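Local coordinates for protein Phthiocerol/phenolphthiocerol synthesis polyketide synthase type I PpsC (Mycobacterium tuberculosis, PDB 5NJI) that probably dehydrates beta-hydroxyacyl intermediates to unsaturated chains through its dehydratase domain, during assembly of mycobacterial phthiocerol and phenolphthiocerol lipids by a type I polyketide synthase, at residues H29-V34 with S48-D53; W93-L98 with A268-Y273; A79-T84 with T114-D119; V204-V209 with R281-L286; D119-Q124 with V144-P149. The protein carries 1 engineered substitution. All blocks are in the same frame, centred on the assembly; numbering follows the deposited sequence. Where two conformers were deposited one is given.

Contact 1: H29-V34 with S48-D53; sequences HPLLGV and SELDPD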
# COMPACT_ATOMS: atom_id res chain seq x y z
N HIS A 29 -14.63 8.50 5.37
CA HIS A 29 -13.59 7.74 4.68
C HIS A 29 -14.14 6.38 4.26
O HIS A 29 -14.69 5.65 5.09
CB HIS A 29 -12.41 7.57 5.63
CG HIS A 29 -11.16 7.12 4.97
ND1 HIS A 29 -11.01 5.86 4.44
CD2 HIS A 29 -9.98 7.76 4.77
CE1 HIS A 29 -9.79 5.74 3.94
NE2 HIS A 29 -9.16 6.88 4.11
N PRO A 30 -14.01 5.98 2.98
CA PRO A 30 -14.68 4.75 2.54
C PRO A 30 -14.05 3.47 3.05
O PRO A 30 -14.72 2.43 3.02
CB PRO A 30 -14.59 4.83 1.01
CG PRO A 30 -13.40 5.67 0.77
CD PRO A 30 -13.42 6.70 1.85
N LEU A 31 -12.80 3.50 3.52
CA LEU A 31 -12.16 2.31 4.06
C LEU A 31 -12.12 2.31 5.58
O LEU A 31 -12.29 1.26 6.20
CB LEU A 31 -10.73 2.16 3.51
CG LEU A 31 -10.62 2.17 1.98
CD1 LEU A 31 -9.15 2.08 1.53
CD2 LEU A 31 -11.45 1.04 1.40
N LEU A 32 -11.93 3.48 6.18
CA LEU A 32 -11.83 3.58 7.63
C LEU A 32 -13.20 3.63 8.27
O LEU A 32 -13.43 2.98 9.31
CB LEU A 32 -11.02 4.82 8.00
CG LEU A 32 -10.93 5.17 9.48
CD1 LEU A 32 -10.09 4.17 10.24
CD2 LEU A 32 -10.40 6.56 9.68
N GLY A 33 -14.11 4.38 7.69
CA GLY A 33 -15.46 4.44 8.22
C GLY A 33 -15.61 5.49 9.29
O GLY A 33 -14.82 6.43 9.41
N VAL A 34 -16.66 5.32 10.09
CA VAL A 34 -17.06 6.31 11.08
C VAL A 34 -16.56 5.88 12.46
O VAL A 34 -16.58 4.69 12.81
CB VAL A 34 -18.59 6.52 11.06
CG1 VAL A 34 -19.31 5.20 11.10
CG2 VAL A 34 -19.02 7.44 12.21
N SER A 48 -16.27 0.20 9.16
CA SER A 48 -16.61 0.51 7.78
C SER A 48 -17.24 -0.72 7.16
O SER A 48 -16.86 -1.85 7.49
CB SER A 48 -15.40 0.92 6.94
OG SER A 48 -14.47 -0.15 6.85
N GLU A 49 -18.19 -0.50 6.27
CA GLU A 49 -18.81 -1.60 5.54
C GLU A 49 -18.08 -1.72 4.22
O GLU A 49 -18.05 -0.77 3.43
CB GLU A 49 -20.30 -1.36 5.33
CG GLU A 49 -21.07 -1.21 6.63
CD GLU A 49 -22.54 -0.90 6.41
OE1 GLU A 49 -23.19 -1.61 5.61
OE2 GLU A 49 -23.05 0.05 7.04
N LEU A 50 -17.45 -2.87 4.01
CA LEU A 50 -16.78 -3.17 2.75
C LEU A 50 -17.60 -4.20 1.97
O LEU A 50 -18.30 -5.02 2.55
CB LEU A 50 -15.38 -3.72 2.99
CG LEU A 50 -14.43 -2.89 3.85
CD1 LEU A 50 -13.08 -3.57 3.87
CD2 LEU A 50 -14.34 -1.48 3.32
N ASP A 51 -17.49 -4.12 0.65
CA ASP A 51 -18.19 -4.97 -0.29
C ASP A 51 -17.32 -5.00 -1.54
O ASP A 51 -16.60 -4.03 -1.81
CB ASP A 51 -19.59 -4.42 -0.59
CG ASP A 51 -20.45 -5.36 -1.43
OD1 ASP A 51 -20.21 -5.47 -2.66
OD2 ASP A 51 -21.37 -5.98 -0.86
N PRO A 52 -17.33 -6.10 -2.30
CA PRO A 52 -16.47 -6.13 -3.49
C PRO A 52 -16.84 -5.09 -4.52
O PRO A 52 -15.96 -4.68 -5.30
CB PRO A 52 -16.64 -7.56 -4.03
CG PRO A 52 -17.81 -8.10 -3.35
CD PRO A 52 -17.96 -7.41 -2.04
N ASP A 53 -18.10 -4.70 -4.55
CA ASP A 53 -18.47 -3.62 -5.45
C ASP A 53 -18.13 -2.19 -4.96
O ASP A 53 -18.45 -1.26 -5.64
CB ASP A 53 -19.95 -3.63 -5.92
CG ASP A 53 -20.96 -3.20 -4.83
OD1 ASP A 53 -20.57 -2.54 -3.86
OD2 ASP A 53 -22.20 -3.48 -4.92
O HOH W 1 -17.31 1.89 3.16

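Contact 2: W93-L98 with A268-Y273; sequences WMISEL and AGVHVY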
# COMPACT_ATOMS: atom_id res chain seq x y z
N TRP A 93 2.22 12.34 9.30
CA TRP A 93 2.53 11.02 9.84
C TRP A 93 3.45 10.25 8.92
O TRP A 93 3.49 10.47 7.72
CB TRP A 93 1.26 10.16 10.03
CG TRP A 93 0.13 10.91 10.62
CD1 TRP A 93 -1.00 11.32 9.98
CD2 TRP A 93 0.01 11.34 11.96
NE1 TRP A 93 -1.81 11.99 10.85
CE2 TRP A 93 -1.22 12.02 12.08
CE3 TRP A 93 0.82 11.23 13.09
CZ2 TRP A 93 -1.64 12.58 13.27
CZ3 TRP A 93 0.41 11.78 14.27
CH2 TRP A 93 -0.81 12.45 14.36
N MET A 94 4.15 9.30 9.53
CA MET A 94 4.81 8.21 8.83
C MET A 94 4.35 6.90 9.45
O MET A 94 3.83 6.87 10.56
CB MET A 94 6.34 8.34 8.91
CG MET A 94 6.91 8.05 10.31
SD MET A 94 8.71 8.30 10.31
CE MET A 94 9.25 6.66 9.86
N ILE A 95 4.51 5.81 8.72
CA ILE A 95 4.28 4.49 9.27
C ILE A 95 5.63 3.89 9.64
O ILE A 95 6.43 3.56 8.76
CB ILE A 95 3.52 3.58 8.31
CG1 ILE A 95 2.19 4.24 7.94
CG2 ILE A 95 3.29 2.23 8.98
CD1 ILE A 95 1.42 3.51 6.84
N SER A 96 5.86 3.73 10.94
CA SER A 96 7.11 3.10 11.38
C SER A 96 7.14 1.63 11.02
O SER A 96 8.16 1.12 10.54
CB SER A 96 7.27 3.27 12.89
OG SER A 96 7.28 4.63 13.25
N GLU A 97 6.03 0.92 11.25
CA GLU A 97 5.94 -0.50 11.01
C GLU A 97 4.48 -0.86 10.75
O GLU A 97 3.58 -0.36 11.42
CB GLU A 97 6.46 -1.29 12.22
CG GLU A 97 6.43 -2.80 12.12
CD GLU A 97 6.78 -3.46 13.44
OE1 GLU A 97 7.15 -2.74 14.39
OE2 GLU A 97 6.66 -4.70 13.54
N LEU A 98 4.26 -1.69 9.75
CA LEU A 98 2.93 -2.22 9.51
C LEU A 98 3.07 -3.70 9.24
O LEU A 98 3.81 -4.12 8.34
CB LEU A 98 2.24 -1.51 8.35
CG LEU A 98 0.76 -1.87 8.22
CD1 LEU A 98 0.00 -0.74 7.58
CD2 LEU A 98 0.56 -3.15 7.43
N ALA A 268 8.06 -1.19 6.55
CA ALA A 268 8.69 -0.37 7.56
C ALA A 268 9.12 0.94 6.93
O ALA A 268 9.65 0.95 5.82
CB ALA A 268 9.89 -1.07 8.19
N GLY A 269 8.89 2.04 7.64
CA GLY A 269 9.33 3.33 7.16
C GLY A 269 8.58 3.75 5.91
O GLY A 269 9.18 3.90 4.84
N VAL A 270 7.27 3.90 6.02
CA VAL A 270 6.47 4.43 4.93
C VAL A 270 6.37 5.94 5.14
O VAL A 270 5.77 6.41 6.10
CB VAL A 270 5.07 3.79 4.85
CG1 VAL A 270 4.30 4.39 3.70
CG2 VAL A 270 5.18 2.31 4.69
N HIS A 271 7.01 6.69 4.24
CA HIS A 271 7.05 8.14 4.29
C HIS A 271 6.22 8.73 3.17
O HIS A 271 6.36 8.31 2.01
CB HIS A 271 8.50 8.63 4.18
CG HIS A 271 9.43 7.95 5.11
ND1 HIS A 271 9.61 8.36 6.42
CD2 HIS A 271 10.24 6.88 4.94
CE1 HIS A 271 10.49 7.57 7.01
NE2 HIS A 271 10.88 6.66 6.13
N VAL A 272 5.36 9.69 3.50
CA VAL A 272 4.47 10.33 2.56
C VAL A 272 4.70 11.83 2.65
O VAL A 272 4.49 12.43 3.70
CB VAL A 272 2.99 9.99 2.83
CG1 VAL A 272 2.15 10.45 1.67
CG2 VAL A 272 2.83 8.50 3.08
N TYR A 273 5.15 12.42 1.55
CA TYR A 273 5.53 13.82 1.56
C TYR A 273 4.57 14.71 0.82
O TYR A 273 4.67 15.94 0.94
CB TYR A 273 6.94 13.98 0.97
CG TYR A 273 7.99 13.16 1.70
CD1 TYR A 273 8.28 13.38 3.04
CD2 TYR A 273 8.71 12.17 1.03
CE1 TYR A 273 9.23 12.62 3.69
CE2 TYR A 273 9.63 11.41 1.68
CZ TYR A 273 9.92 11.65 2.99
OH TYR A 273 10.88 10.85 3.58
O HOH W 2 5.62 10.83 6.18

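Contact 3: A79-T84 with T114-D119; sequences AAATDT and TTLTGD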
# COMPACT_ATOMS: atom_id res chain seq x y z
N ALA A 79 -5.17 7.39 7.98
CA ALA A 79 -6.44 8.08 8.14
C ALA A 79 -6.93 8.02 9.57
O ALA A 79 -7.57 8.98 10.04
CB ALA A 79 -7.49 7.48 7.21
N ALA A 80 -6.67 6.92 10.28
CA ALA A 80 -7.07 6.82 11.67
C ALA A 80 -6.36 7.86 12.53
O ALA A 80 -7.00 8.57 13.31
CB ALA A 80 -6.80 5.41 12.20
N ALA A 81 -5.04 7.97 12.38
CA ALA A 81 -4.30 9.00 13.12
C ALA A 81 -4.81 10.39 12.79
O ALA A 81 -4.99 11.22 13.68
CB ALA A 81 -2.80 8.90 12.82
N THR A 82 -5.04 10.66 11.51
CA THR A 82 -5.50 11.98 11.08
C THR A 82 -6.89 12.29 11.63
O THR A 82 -7.18 13.45 11.98
CB THR A 82 -5.47 12.03 9.55
OG1 THR A 82 -4.12 11.89 9.12
CG2 THR A 82 -6.02 13.35 9.03
N ASP A 83 -7.76 11.29 11.75
CA ASP A 83 -9.08 11.53 12.31
C ASP A 83 -9.04 11.72 13.81
O ASP A 83 -9.98 12.29 14.38
CB ASP A 83 -10.02 10.38 11.94
CG ASP A 83 -11.45 10.64 12.33
OD1 ASP A 83 -12.00 11.70 11.94
OD2 ASP A 83 -12.04 9.77 13.02
N THR A 84 -7.98 11.26 14.47
CA THR A 84 -7.90 11.30 15.92
C THR A 84 -7.21 12.56 16.43
O THR A 84 -7.63 13.14 17.44
CB THR A 84 -7.15 10.08 16.43
OG1 THR A 84 -7.78 8.88 15.95
CG2 THR A 84 -7.12 10.04 17.95
N THR A 114 -11.47 -0.90 13.07
CA THR A 114 -10.15 -0.33 13.33
C THR A 114 -10.11 0.28 14.72
O THR A 114 -11.10 0.86 15.18
CB THR A 114 -9.83 0.73 12.27
OG1 THR A 114 -9.90 0.13 10.97
CG2 THR A 114 -8.44 1.33 12.45
N THR A 115 -9.01 0.08 15.43
CA THR A 115 -8.80 0.74 16.71
C THR A 115 -7.49 1.51 16.71
O THR A 115 -6.54 1.17 16.01
CB THR A 115 -8.77 -0.23 17.88
OG1 THR A 115 -7.77 -1.23 17.68
CG2 THR A 115 -10.14 -0.90 18.09
N LEU A 116 -7.46 2.57 17.51
CA LEU A 116 -6.25 3.35 17.69
C LEU A 116 -6.06 3.65 19.16
O LEU A 116 -6.98 4.12 19.83
CB LEU A 116 -6.29 4.66 16.89
CG LEU A 116 -5.04 5.56 16.94
CD1 LEU A 116 -4.95 6.38 15.69
CD2 LEU A 116 -5.07 6.50 18.15
N THR A 117 -4.85 3.42 19.64
CA THR A 117 -4.45 3.84 20.98
C THR A 117 -3.18 4.66 20.84
O THR A 117 -2.44 4.53 19.87
CB THR A 117 -4.19 2.65 21.89
OG1 THR A 117 -3.10 1.87 21.39
CG2 THR A 117 -5.43 1.77 21.97
N GLY A 118 -2.92 5.53 21.82
CA GLY A 118 -1.69 6.29 21.86
C GLY A 118 -1.94 7.78 21.83
O GLY A 118 -3.00 8.26 22.26
N ASP A 119 -0.96 8.52 21.32
CA ASP A 119 -1.00 9.98 21.36
C ASP A 119 -0.44 10.53 20.06
O ASP A 119 -0.10 9.78 19.14
CB ASP A 119 -0.27 10.51 22.61
CG ASP A 119 1.23 10.21 22.60
OD1 ASP A 119 1.83 9.98 21.53
OD2 ASP A 119 1.82 10.22 23.70

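Contact 4: V204-V209 with R281-L286; sequences VARAQV and RAVGSL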
# COMPACT_ATOMS: atom_id res chain seq x y z
N VAL A 204 17.77 -2.72 -10.85
CA VAL A 204 16.78 -1.82 -10.29
C VAL A 204 15.71 -1.55 -11.35
O VAL A 204 16.01 -1.35 -12.53
CB VAL A 204 17.45 -0.51 -9.82
CG1 VAL A 204 16.44 0.46 -9.23
CG2 VAL A 204 18.56 -0.82 -8.82
N ALA A 205 14.45 -1.56 -10.92
CA ALA A 205 13.34 -1.33 -11.84
C ALA A 205 12.94 0.14 -11.81
O ALA A 205 12.87 0.76 -10.75
CB ALA A 205 12.13 -2.19 -11.47
N ARG A 206 12.65 0.68 -12.99
CA ARG A 206 12.24 2.06 -13.16
C ARG A 206 10.98 2.05 -14.02
O ARG A 206 10.99 1.52 -15.13
CB ARG A 206 13.36 2.89 -13.79
CG ARG A 206 14.71 2.66 -13.12
CD ARG A 206 15.80 3.58 -13.65
NE ARG A 206 15.69 4.93 -13.08
CZ ARG A 206 15.18 5.99 -13.70
NH1 ARG A 206 15.13 7.15 -13.08
NH2 ARG A 206 14.72 5.89 -14.94
N ALA A 207 9.90 2.61 -13.48
CA ALA A 207 8.61 2.59 -14.15
C ALA A 207 8.05 4.00 -14.31
O ALA A 207 8.16 4.84 -13.42
CB ALA A 207 7.60 1.74 -13.37
N GLN A 208 7.42 4.23 -15.45
CA GLN A 208 6.53 5.36 -15.62
C GLN A 208 5.15 4.92 -15.18
O GLN A 208 4.67 3.88 -15.63
CB GLN A 208 6.50 5.80 -17.09
CG GLN A 208 5.75 7.09 -17.38
CD GLN A 208 6.59 8.33 -17.11
OE1 GLN A 208 7.82 8.27 -17.16
NE2 GLN A 208 5.94 9.44 -16.82
N VAL A 209 4.50 5.71 -14.31
CA VAL A 209 3.24 5.30 -13.70
C VAL A 209 2.17 6.36 -13.89
O VAL A 209 2.44 7.54 -14.09
CB VAL A 209 3.41 4.96 -12.20
CG1 VAL A 209 4.39 3.80 -12.05
CG2 VAL A 209 3.81 6.17 -11.37
N ARG A 281 6.86 8.62 -11.67
CA ARG A 281 8.00 7.72 -11.80
C ARG A 281 8.16 6.95 -10.50
O ARG A 281 8.12 7.54 -9.41
CB ARG A 281 9.31 8.48 -12.08
CG ARG A 281 9.31 9.33 -13.36
CD ARG A 281 9.31 8.49 -14.63
NE ARG A 281 10.43 7.57 -14.69
CZ ARG A 281 10.61 6.66 -15.64
NH1 ARG A 281 9.73 6.54 -16.63
NH2 ARG A 281 11.67 5.86 -15.61
N ALA A 282 8.33 5.63 -10.61
CA ALA A 282 8.63 4.79 -9.47
C ALA A 282 9.91 4.03 -9.73
O ALA A 282 10.14 3.53 -10.84
CB ALA A 282 7.47 3.82 -9.20
N VAL A 283 10.76 3.95 -8.70
CA VAL A 283 12.01 3.21 -8.76
C VAL A 283 12.00 2.20 -7.62
O VAL A 283 11.76 2.57 -6.47
CB VAL A 283 13.23 4.14 -8.68
CG1 VAL A 283 14.52 3.35 -8.81
CG2 VAL A 283 13.14 5.22 -9.75
N GLY A 284 12.21 0.93 -7.95
CA GLY A 284 12.15 -0.13 -6.96
C GLY A 284 13.36 -1.04 -7.03
O GLY A 284 13.84 -1.37 -8.11
N SER A 285 13.85 -1.44 -5.85
CA SER A 285 14.94 -2.39 -5.73
C SER A 285 14.50 -3.51 -4.80
O SER A 285 13.76 -3.28 -3.83
CB SER A 285 16.23 -1.73 -5.21
OG SER A 285 16.04 -1.16 -3.94
N LEU A 286 14.95 -4.72 -5.10
CA LEU A 286 14.55 -5.91 -4.38
C LEU A 286 15.77 -6.79 -4.14
O LEU A 286 16.61 -6.94 -5.04
CB LEU A 286 13.50 -6.67 -5.18
CG LEU A 286 12.73 -7.82 -4.52
CD1 LEU A 286 11.78 -7.31 -3.47
CD2 LEU A 286 11.96 -8.57 -5.56
O HOH W 3 11.06 3.40 -17.17

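Contact 5: D119-Q124 with V144-P149; sequences DEQRCQ and VARAEP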
# COMPACT_ATOMS: atom_id res chain seq x y z
N ASP A 119 -0.96 8.52 21.32
CA ASP A 119 -1.00 9.98 21.36
C ASP A 119 -0.44 10.53 20.06
O ASP A 119 -0.10 9.78 19.14
CB ASP A 119 -0.27 10.51 22.61
CG ASP A 119 1.23 10.21 22.60
OD1 ASP A 119 1.83 9.98 21.53
OD2 ASP A 119 1.82 10.22 23.70
N GLU A 120 -0.39 11.84 20.04
CA GLU A 120 -0.07 12.54 18.82
C GLU A 120 1.38 12.40 18.36
O GLU A 120 1.71 12.92 17.36
CB GLU A 120 -0.55 14.02 18.73
CG GLU A 120 0.35 15.09 19.34
CD GLU A 120 -0.16 16.54 19.05
OE1 GLU A 120 0.58 17.46 18.59
OE2 GLU A 120 -1.37 16.79 19.29
N GLN A 121 2.22 11.75 19.14
CA GLN A 121 3.61 11.48 18.81
C GLN A 121 3.79 10.08 18.26
O GLN A 121 4.57 9.88 17.33
CB GLN A 121 4.50 11.63 20.05
CG GLN A 121 4.61 13.04 20.57
CD GLN A 121 5.04 14.01 19.50
OE1 GLN A 121 4.40 15.04 19.29
NE2 GLN A 121 6.12 13.68 18.79
N ARG A 122 3.09 9.11 18.84
CA ARG A 122 3.18 7.71 18.44
C ARG A 122 1.89 7.02 18.84
O ARG A 122 1.46 7.15 19.98
CB ARG A 122 4.38 7.02 19.10
CG ARG A 122 4.57 5.56 18.74
CD ARG A 122 5.89 5.05 19.28
NE ARG A 122 6.13 3.65 18.95
CZ ARG A 122 5.75 2.62 19.71
NH1 ARG A 122 5.10 2.82 20.85
NH2 ARG A 122 6.02 1.38 19.32
N CYS A 123 1.29 6.29 17.90
CA CYS A 123 0.04 5.60 18.17
C CYS A 123 0.05 4.24 17.49
O CYS A 123 0.85 3.97 16.59
CB CYS A 123 -1.16 6.45 17.73
SG CYS A 123 -1.21 6.82 15.98
N GLN A 124 -0.82 3.35 17.98
CA GLN A 124 -0.87 1.96 17.55
C GLN A 124 -2.24 1.72 16.96
O GLN A 124 -3.26 2.03 17.58
CB GLN A 124 -0.62 0.98 18.72
CG GLN A 124 0.65 1.23 19.51
CD GLN A 124 1.89 0.75 18.79
OE1 GLN A 124 1.80 0.04 17.79
NE2 GLN A 124 3.05 1.13 19.31
N VAL A 144 2.20 4.13 14.02
CA VAL A 144 2.21 5.41 13.32
C VAL A 144 2.88 6.45 14.20
O VAL A 144 2.65 6.49 15.41
CB VAL A 144 0.78 5.84 12.94
CG1 VAL A 144 0.77 7.19 12.25
CG2 VAL A 144 0.10 4.78 12.08
N ALA A 145 3.71 7.29 13.59
CA ALA A 145 4.47 8.28 14.34
C ALA A 145 4.49 9.58 13.55
O ALA A 145 4.18 9.63 12.36
CB ALA A 145 5.89 7.78 14.62
N ARG A 146 4.85 10.66 14.23
CA ARG A 146 5.02 11.93 13.54
C ARG A 146 6.06 11.81 12.43
O ARG A 146 7.09 11.14 12.59
CB ARG A 146 5.42 13.03 14.53
CG ARG A 146 4.28 13.50 15.45
CD ARG A 146 3.17 14.21 14.68
NE ARG A 146 3.31 15.66 14.68
CZ ARG A 146 2.70 16.49 15.53
NH1 ARG A 146 1.88 16.02 16.46
NH2 ARG A 146 2.90 17.79 15.44
N ALA A 147 5.77 12.44 11.30
CA ALA A 147 6.60 12.33 10.11
C ALA A 147 7.99 12.89 10.34
O ALA A 147 8.16 13.95 10.96
CB ALA A 147 5.94 13.08 8.96
N GLU A 148 8.96 12.20 9.81
CA GLU A 148 10.32 12.73 9.64
C GLU A 148 10.40 13.47 8.31
O GLU A 148 10.04 12.90 7.26
CB GLU A 148 11.33 11.60 9.66
CG GLU A 148 11.45 10.88 10.99
CD GLU A 148 12.31 9.63 10.92
OE1 GLU A 148 12.39 9.01 9.83
OE2 GLU A 148 12.92 9.26 11.95
N PRO A 149 10.87 14.72 8.29
CA PRO A 149 10.97 15.46 7.03
C PRO A 149 11.93 14.80 6.06
O PRO A 149 12.83 14.04 6.43
CB PRO A 149 11.48 16.83 7.46
CG PRO A 149 11.05 16.97 8.87
CD PRO A 149 11.13 15.59 9.46

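Contact 1: H29-V34 with S48-D53
Ser48 reaches from strand 44-50 into the turn formed by Leu31, Leu32 and Gly33, fixing the N-terminal loop against the first hotdog unit of a domain whose family adopts the double-hotdog fold. Its OG donates to Leu31 O at 2.7 Å, arriving from above the carbonyl plane and not along a lone pair. The hydroxyl reaches this carbonyl because chi1 is 63°, which stands OG between the backbone N and the carbonyl carbon. Beside it, the missing side chain of Gly33 lets Ser48 sit close, with Gly33 CA 4.1 Å from Ser48 CA. A water ties the loop to the strand a second time, donating to Pro30 O at 2.6 Å and to Glu49 O at 2.8 Å. Apolar contact is thinner, Leu50 CD2 lying 4.3 Å from Leu31 CD2; the same Leu50 CD2 also comes within van der Waals reach of Pro30 O, at 3.9 Å. Further out, Leu31 and Leu32 turn their side chains to Ile76 of helix 70-84. The loop is shaped from within by buried His29, whose NE2 is hydrogen-bonded to Glu75 and whose ND1 accepts, at 3.1 Å, from Leu31 N, which lies near the ring plane.

Contact 2: W93-L98 with A268-Y273
Ile95 and Val270 exchange backbone hydrogen bonds, Ile95 N to Val270 O at 3.0 Å and Val270 N to Ile95 O at 2.9 Å, making an antiparallel hydrogen-bonded pair. Next along, the ladder is irregular: Gly269 and Val270 both face Ile95 in a G1 beta bulge, and Gly269 N donates to Ser96 O at 3.1 Å from well above the carbonyl plane. At the other end a water bridges the strands, lying 2.7 Å from Trp93 O and accepting from Val272 N at 2.9 Å. These bonds join strand 93-100 to strand 262-272, far apart in sequence, and so connect the two halves of what is, as in other dehydratases of this family, a double-hotdog fold. Apolar contact runs along one face, where Ile95 and Val270 lie side by side with their CB atoms 3.8 Å apart; Ile95 continues onto Ala74 and Leu78 of helix 70-84, and Val270 onto Leu308. The other face carries a Met-aromatic contact. Met94, with chi1 at 71° and chi2 extended, places SD 4.7 Å from the centroid of the His271 ring, obliquely, 67° from the normal. The bend at chi3 swings Met94 CE to a tight 3.2 Å from His271 CE1. The ring's NE2 is hydrogen-bonded to Asp311.

Contact 3: A79-T84 with T114-D119
Leu116 rises from strand 110-118 and sets its branched end against the last turns of helix 70-84. Leu116 CD1 lies over the helix backbone, 3.7 Å from Ala81 N, with its apolar neighbour Ala80 CB at 4.1 Å. Leu116 CD2 takes the other direction and meets Thr84 CG2 at 4.1 Å. With CG trans to the backbone N (chi1 -178°), the leucine projects far enough to span both the alanines and the threonine. Ala80 CB also faces Thr114 CG2, at 4.4 Å, one strand repeat away. The polar interactions stay within the helix: Thr84 OG1 donates to Ala80 O at 2.8 Å, from above the carbonyl plane, while Thr84 N is bonded to Ala81 O and more weakly to Ala80 O. This is the hotdog arrangement, a helix lying across a curved antiparallel sheet; here the axes of the short segments pass 9.2 Å apart at 60°. Trp46 of the adjoining strand 44-50 also packs on Ala80, Thr84 and Leu116. As no hydrogen bond crosses the interface and the threonine hydroxyl is committed to its own helix, helix and strand are held together here by van der Waals contact and burial of the leucine against small helix side chains.

Contact 4: V204-V209 with R281-L286
Val204 and Val283 meet where packing is tightest, their CG1 methyls 3.5 Å apart, closer than usual van der Waals contact. From there strands 205-209 and 281-289 run antiparallel in regular register. Ala205 exchanges backbone bonds with Gly284 and Ala207 with Ala282, the shortest being Ala207 N to Ala282 O at 2.8 Å. The buried face carries Ala205, Ala207 and Ala282 beside Gly284, and Val209 CG1 lies 4.2 Å from Ala282 CB; Val209 continues onto Met228 and Ile231 of helix 226-234. The pair belongs to the second hotdog, as in dehydratases of this family.

The other face is partly exposed. Val283 lies on it, so the tight valine pair borders this side, but the rest is long polar chains. Arg281, bent at chi2 and chi3, folds back over the neighbouring strand, so that Ala207 O lies 3.7 Å from the plane of its guanidinium, over the centre. Arg281 NH1 donates to Gln208 OE1 at 2.6 Å, nearly in the guanidinium plane. Arg281 NH2 donates to a water at 3.0 Å, which in turn donates to Arg206 O. That same NH2 of Arg281 lies only 3.1 Å from Arg206 NH2. The salt bridge of Arg206 to Glu168, together with the water, probably offsets this like-charge approach.

Contact 5: D119-Q124 with V144-P149
The open end of the hairpin formed by strands 122-130 and 136-146 is closed where Cys123 pairs with Val144 and Arg146 meets Glu120. Cys123 N donates to Val144 O at 2.8 Å and receives the return bond, Val144 N to Cys123 O, at 2.9 Å. On this buried face Cys123 SG lies 3.8 Å from Val144 CB, and both side chains also touch Ala81 of helix 70-84, the helix that the sheet of the first hotdog unit wraps around. Beyond the strand pair, Arg146 N bonds to Gln121 O at 3.2 Å. The side chain of Arg146 then bends back at chi2 and chi3 to reach Glu120: Arg146 NH1 donates to Glu120 OE1 at 2.9 Å, in a salt bridge, and to Glu120 O at 3.2 Å. Both acceptors lie close to the guanidinium plane, whereas OE1 is met from above the plane of its carboxylate, the two flat groups being 41° apart. Gln121 leans over this chain, its NE2 3.8 Å from Arg146 CG. The turn that presents Glu120 and Gln121 is shaped by Asp119, whose OD1 accepts from Gln121 N, in an Asx turn, and from Arg122 N at 3.1 Å.

In the fold
Contacts 1 and 3 are buried, contacts 2, 4 and 5 only partly so. Helix 70-84 is the common support of the first half: contact 3 lays it on strand 110-118, contact 1 touches it through His29 and Leu32, and residues of contacts 2 and 5 cover it from neighbouring strands. Trp93 NE1 probably bonds to Thr82 OG1, joining contacts 2 and 3, while contacts 3 and 5 share Asp119. Contact 4 stands apart, its centre about 31 Å from that of contact 3, on the opposite side of the chain's centre. Contacts 2, 4 and 5 rest on strand pairing, to which 4 and 5 add arginine-centred polar links; contact 1 relies on a hydroxyl and a water, and contact 3 is apolar across its interface.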